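Local atomic coordinates of mevalonate kinase, putative (Leishmania major, PDB entry 2HFU), a protein that probably catalyses the ATP-dependent phosphorylation of (R)-mevalonate to (R)-5-phosphomevalonate, an early step of isoprenoid biosynthesis, as a member of the GHMP kinase family. Residues I23-H28 with Q247-N252. Numbering follows the deposited sequence.
Sequences ILFGEH and QLMNAN. With MEV ((R)-mevalonate), chain C.
F25 and N252 bring the end of strand 17-25, where L24 and F25 both face I37 in a classic beta bulge, against helix 242-258; the axes of strand 23-25 and helix 247-252 run nearly at right angles. The apolar part belongs to the F25 ring. F25 CE1 lies 3.8 Å from L248 CB, and the carbonyl carbon of L248 meets the ring edge-on, while F25 CZ comes within 3.6 Å of M249 CG. A flat aromatic suits this place because it fits against the helix backbone with both side chains touching it; Y226 and A233 of helix 216-239 also touch it.

The polar part centres on the N252 amide. With CG anti to the backbone N (chi1 -161°), the amide extends toward the turn, its plane only 20° from that of the F25 ring. N252 OD1 accepts a bent hydrogen bond from G26 N (3.2 Å, 136° at the hydrogen), received in the carbonyl plane on a lone pair. N252 ND2 donates to a water at 3.0 Å, which in turn donates to E27 O and, at 2.7 Å, to E27 OE2. An asparagine can thus serve a donor and an acceptor at once. At the backbone angles of G26 a CB would be jammed against the carbonyl O of F25, so glycine suits the place. The E27 carboxylate is held further by a salt bridge to K282 and by G285 N.

On the substrate side, H28 N donates an almost straight bond of 2.7 Å to mevalonate O7, and methyl C6 sits over the centre of the imidazole face. N252 and the bridging water thus probably help to hold a turn in which H28 N, two residues after G26, grips the substrate hydroxyl.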
loop_
_atom_site.group_PDB
_atom_site.type_symbol
_atom_site.label_atom_id
_atom_site.label_comp_id
_atom_site.label_asym_id
_atom_site.label_seq_id
_atom_site.Cartn_x
_atom_site.Cartn_y
_atom_site.Cartn_z
ATOM N N ILE A 23 -0.069 -5.466 1.508
ATOM C CA ILE A 23 -0.633 -6.236 2.609
ATOM C C ILE A 23 0.012 -7.616 2.621
ATOM O O ILE A 23 -0.101 -8.374 1.659
ATOM C CB ILE A 23 -2.174 -6.306 2.538
ATOM C CG1 ILE A 23 -2.773 -4.912 2.777
ATOM C CG2 ILE A 23 -2.708 -7.289 3.580
ATOM C CD1 ILE A 23 -4.278 -4.809 2.550
ATOM N N LEU A 24 0.716 -7.922 3.706
ATOM C CA LEU A 24 1.392 -9.206 3.837
ATOM C C LEU A 24 0.446 -10.306 4.302
ATOM O O LEU A 24 0.444 -11.400 3.740
ATOM C CB LEU A 24 2.598 -9.104 4.778
ATOM C CG LEU A 24 3.795 -8.269 4.312
ATOM C CD1 LEU A 24 4.935 -8.425 5.299
ATOM C CD2 LEU A 24 4.250 -8.667 2.903
ATOM N N PHE A 25 -0.311 -10.024 5.361
ATOM C CA PHE A 25 -1.363 -10.913 5.854
ATOM C C PHE A 25 -2.673 -10.175 6.135
ATOM O O PHE A 25 -2.677 -9.063 6.628
ATOM C CB PHE A 25 -0.933 -11.640 7.122
ATOM C CG PHE A 25 0.257 -12.530 6.948
ATOM C CD1 PHE A 25 0.106 -13.891 6.851
ATOM C CD2 PHE A 25 1.530 -12.009 6.908
ATOM C CE1 PHE A 25 1.188 -14.696 6.702
ATOM C CE2 PHE A 25 2.614 -12.834 6.758
ATOM C CZ PHE A 25 2.438 -14.166 6.653
ATOM N N GLY A 26 -3.783 -10.831 5.832
ATOM C CA GLY A 26 -5.043 -10.534 6.479
ATOM C C GLY A 26 -6.039 -9.683 5.710
ATOM O O GLY A 26 -7.056 -9.293 6.247
ATOM N N GLU A 27 -5.772 -9.422 4.441
ATOM C CA GLU A 27 -6.777 -8.779 3.600
ATOM C C GLU A 27 -8.095 -9.552 3.707
ATOM O O GLU A 27 -8.095 -10.786 3.835
ATOM C CB GLU A 27 -6.328 -8.668 2.140
ATOM C CG GLU A 27 -5.916 -9.976 1.480
ATOM C CD GLU A 27 -4.433 -10.246 1.624
ATOM O OE1 GLU A 27 -3.636 -9.531 0.981
ATOM O OE2 GLU A 27 -4.065 -11.163 2.382
ATOM N N HIS A 28 -9.194 -8.803 3.689
ATOM C CA HIS A 28 -10.563 -9.325 3.794
ATOM C C HIS A 28 -10.963 -9.837 5.177
ATOM O O HIS A 28 -12.046 -9.511 5.667
ATOM C CB HIS A 28 -10.867 -10.361 2.704
ATOM C CG HIS A 28 -10.929 -9.776 1.331
ATOM N ND1 HIS A 28 -12.017 -9.066 0.876
ATOM C CD2 HIS A 28 -10.029 -9.775 0.319
ATOM C CE1 HIS A 28 -11.792 -8.661 -0.361
ATOM N NE2 HIS A 28 -10.590 -9.076 -0.720
ATOM N N GLN A 247 5.958 -19.761 4.239
ATOM C CA GLN A 247 5.000 -20.863 4.318
ATOM C C GLN A 247 3.622 -20.371 4.769
ATOM O O GLN A 247 2.600 -20.817 4.252
ATOM C CB GLN A 247 5.522 -21.974 5.244
ATOM C CG GLN A 247 4.569 -23.159 5.411
ATOM C CD GLN A 247 5.274 -24.465 5.749
ATOM O OE1 GLN A 247 4.984 -25.499 5.146
ATOM N NE2 GLN A 247 6.192 -24.425 6.709
ATOM N N LEU A 248 3.604 -19.438 5.718
ATOM C CA LEU A 248 2.356 -18.864 6.223
ATOM C C LEU A 248 1.658 -17.969 5.202
ATOM O O LEU A 248 0.431 -17.914 5.167
ATOM C CB LEU A 248 2.593 -18.110 7.534
ATOM C CG LEU A 248 2.920 -19.012 8.729
ATOM C CD1 LEU A 248 3.639 -18.224 9.796
ATOM C CD2 LEU A 248 1.665 -19.668 9.288
ATOM N N MET A 249 2.446 -17.278 4.378
ATOM C CA MET A 249 1.920 -16.487 3.266
ATOM C C MET A 249 1.152 -17.370 2.284
ATOM O O MET A 249 0.064 -17.008 1.837
ATOM C CB MET A 249 3.056 -15.761 2.534
ATOM C CG MET A 249 3.641 -14.571 3.278
ATOM S SD MET A 249 5.105 -13.906 2.452
ATOM C CE MET A 249 4.358 -13.156 1.008
ATOM N N ASN A 250 1.727 -18.529 1.961
ATOM C CA ASN A 250 1.078 -19.528 1.110
ATOM C C ASN A 250 -0.246 -20.008 1.704
ATOM O O ASN A 250 -1.255 -20.110 1.001
ATOM C CB ASN A 250 2.014 -20.723 0.873
ATOM C CG ASN A 250 3.261 -20.351 0.081
ATOM O OD1 ASN A 250 3.245 -19.419 -0.728
ATOM N ND2 ASN A 250 4.348 -21.093 0.303
ATOM N N ALA A 251 -0.223 -20.292 3.006
ATOM C CA ALA A 251 -1.398 -20.735 3.749
ATOM C C ALA A 251 -2.488 -19.661 3.742
ATOM O O ALA A 251 -3.670 -19.969 3.591
ATOM C CB ALA A 251 -1.009 -21.090 5.169
ATOM N N ASN A 252 -2.075 -18.404 3.903
ATOM C CA ASN A 252 -2.984 -17.268 3.798
ATOM C C ASN A 252 -3.616 -17.166 2.406
ATOM O O ASN A 252 -4.817 -16.912 2.294
ATOM C CB ASN A 252 -2.270 -15.961 4.172
ATOM C CG ASN A 252 -3.239 -14.825 4.523
ATOM O OD1 ASN A 252 -2.812 -13.772 4.989
ATOM N ND2 ASN A 252 -4.540 -15.035 4.296
HETATM C C8 MEV C . -8.181 -4.012 0.581
HETATM O O8 MEV C . -7.011 -3.223 0.336
HETATM C C2 MEV C . -8.037 -4.743 1.916
HETATM C C3 MEV C . -9.349 -5.291 2.495
HETATM O O7 MEV C . -9.029 -6.083 3.643
HETATM C C4 MEV C . -10.332 -4.185 2.907
HETATM C C5 MEV C . -9.933 -3.402 4.145
HETATM O O3 MEV C . -10.559 -2.350 4.393
HETATM O O4 MEV C . -9.011 -3.808 4.887
HETATM C C6 MEV C . -10.028 -6.220 1.493
HETATM O O HOH W 1 -5.910 -12.442 3.861
#